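Local coordinates for arginine kinase (Cydia pomonella granulosis virus, PDB 6VVG) that acts as the viral protein kinase PK-1, probably transferring phosphate from ATP to serine or threonine, with activity that relies on side-to-side dimerization, at the interface of chains A and B. Numbering follows the deposited sequence. Chains: chain A/B, Arginine kinase.

The interface of chains A and B. Residues chain A 61, 65, 76; chain B 56, 58, 79, 81, 83.
A:Phe61 pushes its ring into a group of chain B aromatics, B:Phe56, B:Phe79 and B:Phe81, within the side-to-side dimer of this protein kinase. It belongs to helix 59-66, the regulatory alpha C helix on which dimerization is centred; B:Phe79 and B:Phe81 come from strand 76-82 of the partner, and B:Phe56 from the loop preceding the partner's own alpha C helix. With CG anti to the backbone N (chi1 175°), the A:Phe61 ring presents its outer end to chain B, the edge to B:Phe81 and one face, near the rim, to B:Phe79. CE1 lies over one face of the B:Phe81 ring, 3.6 Å from B:Phe81 CG, with the two planes steeply inclined at 73°. The rim of B:Phe79 instead stands on a face of A:Phe61, its CE2 3.6 Å from A:Phe61 CZ and the planes almost perpendicular (87°). B:Phe56 turns the edge of its ring to A:Phe61, CE2 to CE2 at 3.6 Å, with the A:Phe61 atom in the B:Phe56 plane. The remaining face of A:Phe61 is backed by CG1 of A:Ile65, one helical turn on, so the ring is wedged between its own helix and B:Phe79, which should restrict its tilting. A:Ile65 continues the apolar surface: its terminal methyl CD1 sits over the same B:Phe81 face that receives A:Phe61, at the other end of the ring, 3.4 Å from B:Phe81 CZ. B:Ser58 OG, at the start of the partner's alpha C helix, rests against the branch of A:Ile65, 3.2 Å from CG2 and close to CB and CG1 as well, while B:Ser58 CB borders A:Phe61 CE2 at 3.9 Å. Toward the margin, the backbone carbonyl O of A:Leu76, at the start of strand 76-82, lies in the plane of the B:Phe81 ring, 3.8 Å from CE2. The same oxygen packs against B:Asp83 CB at 3.6 Å. Two-fold symmetry repeats the whole arrangement with the chains exchanged.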
loop_
_atom_site.group_PDB
_atom_site.type_symbol
_atom_site.label_atom_id
_atom_site.label_comp_id
_atom_site.label_asym_id
_atom_site.label_seq_id
_atom_site.Cartn_x
_atom_site.Cartn_y
_atom_site.Cartn_z
ATOM N N PHE A 61 -2.197 7.253 -0.705
ATOM C CA PHE A 61 -3.617 7.136 -0.392
ATOM C C PHE A 61 -3.829 6.287 0.857
ATOM O O PHE A 61 -4.600 6.654 1.750
ATOM C CB PHE A 61 -4.359 6.542 -1.594
ATOM C CG PHE A 61 -5.816 6.273 -1.342
ATOM C CD1 PHE A 61 -6.707 7.318 -1.162
ATOM C CD2 PHE A 61 -6.293 4.974 -1.288
ATOM C CE1 PHE A 61 -8.048 7.073 -0.929
ATOM C CE2 PHE A 61 -7.633 4.722 -1.055
ATOM C CZ PHE A 61 -8.511 5.776 -0.873
ATOM N N ILE A 65 -5.844 7.017 4.621
ATOM C CA ILE A 65 -6.980 6.204 5.044
ATOM C C ILE A 65 -6.647 5.444 6.320
ATOM O O ILE A 65 -7.396 5.486 7.303
ATOM C CB ILE A 65 -7.397 5.237 3.920
ATOM C CG1 ILE A 65 -7.813 6.006 2.665
ATOM C CG2 ILE A 65 -8.515 4.319 4.403
ATOM C CD1 ILE A 65 -8.868 7.056 2.897
ATOM N N LEU A 76 -7.924 12.793 4.673
ATOM C CA LEU A 76 -8.153 12.949 3.241
ATOM C C LEU A 76 -9.655 12.995 2.982
ATOM O O LEU A 76 -10.373 12.046 3.310
ATOM C CB LEU A 76 -7.515 11.804 2.457
ATOM C CG LEU A 76 -7.661 11.876 0.937
ATOM C CD1 LEU A 76 -6.760 12.968 0.379
ATOM C CD2 LEU A 76 -7.349 10.534 0.292
ATOM N N PHE B 56 -13.904 0.205 2.057
ATOM C CA PHE B 56 -12.962 0.018 0.963
ATOM C C PHE B 56 -11.587 -0.336 1.516
ATOM O O PHE B 56 -11.050 0.373 2.373
ATOM C CB PHE B 56 -12.904 1.295 0.120
ATOM C CG PHE B 56 -11.906 1.254 -1.002
ATOM C CD1 PHE B 56 -12.078 0.396 -2.072
ATOM C CD2 PHE B 56 -10.801 2.092 -0.991
ATOM C CE1 PHE B 56 -11.162 0.363 -3.109
ATOM C CE2 PHE B 56 -9.880 2.064 -2.023
ATOM C CZ PHE B 56 -10.062 1.200 -3.084
ATOM N N SER B 58 -8.011 -0.039 1.091
ATOM C CA SER B 58 -7.184 0.886 0.325
ATOM C C SER B 58 -6.209 0.156 -0.586
ATOM O O SER B 58 -5.902 0.639 -1.681
ATOM C CB SER B 58 -6.416 1.809 1.273
ATOM O OG SER B 58 -7.287 2.706 1.936
ATOM N N PHE B 79 -9.916 6.609 -10.330
ATOM C CA PHE B 79 -10.340 6.228 -8.989
ATOM C C PHE B 79 -10.784 7.495 -8.277
ATOM O O PHE B 79 -10.040 8.480 -8.240
ATOM C CB PHE B 79 -9.210 5.532 -8.220
ATOM C CG PHE B 79 -9.522 5.285 -6.769
ATOM C CD1 PHE B 79 -10.675 4.612 -6.390
ATOM C CD2 PHE B 79 -8.653 5.720 -5.784
ATOM C CE1 PHE B 79 -10.954 4.388 -5.051
ATOM C CE2 PHE B 79 -8.924 5.498 -4.449
ATOM C CZ PHE B 79 -10.074 4.832 -4.080
ATOM N N PHE B 81 -12.321 8.809 -4.608
ATOM C CA PHE B 81 -12.600 8.519 -3.211
ATOM C C PHE B 81 -13.301 9.709 -2.570
ATOM O O PHE B 81 -12.910 10.861 -2.783
ATOM C CB PHE B 81 -11.322 8.197 -2.431
ATOM C CG PHE B 81 -11.534 8.106 -0.943
ATOM C CD1 PHE B 81 -11.951 6.922 -0.358
ATOM C CD2 PHE B 81 -11.320 9.207 -0.131
ATOM C CE1 PHE B 81 -12.151 6.838 1.008
ATOM C CE2 PHE B 81 -11.518 9.127 1.234
ATOM C CZ PHE B 81 -11.935 7.943 1.802
ATOM N N ASP B 83 -14.668 10.645 1.354
ATOM C CA ASP B 83 -14.719 10.172 2.735
ATOM C C ASP B 83 -16.142 10.157 3.286
ATOM O O ASP B 83 -16.414 9.423 4.242
ATOM C CB ASP B 83 -13.799 11.014 3.626
ATOM C CG ASP B 83 -14.331 12.406 3.878
ATOM O OD1 ASP B 83 -15.081 12.926 3.027
ATOM O OD2 ASP B 83 -13.991 12.985 4.932
#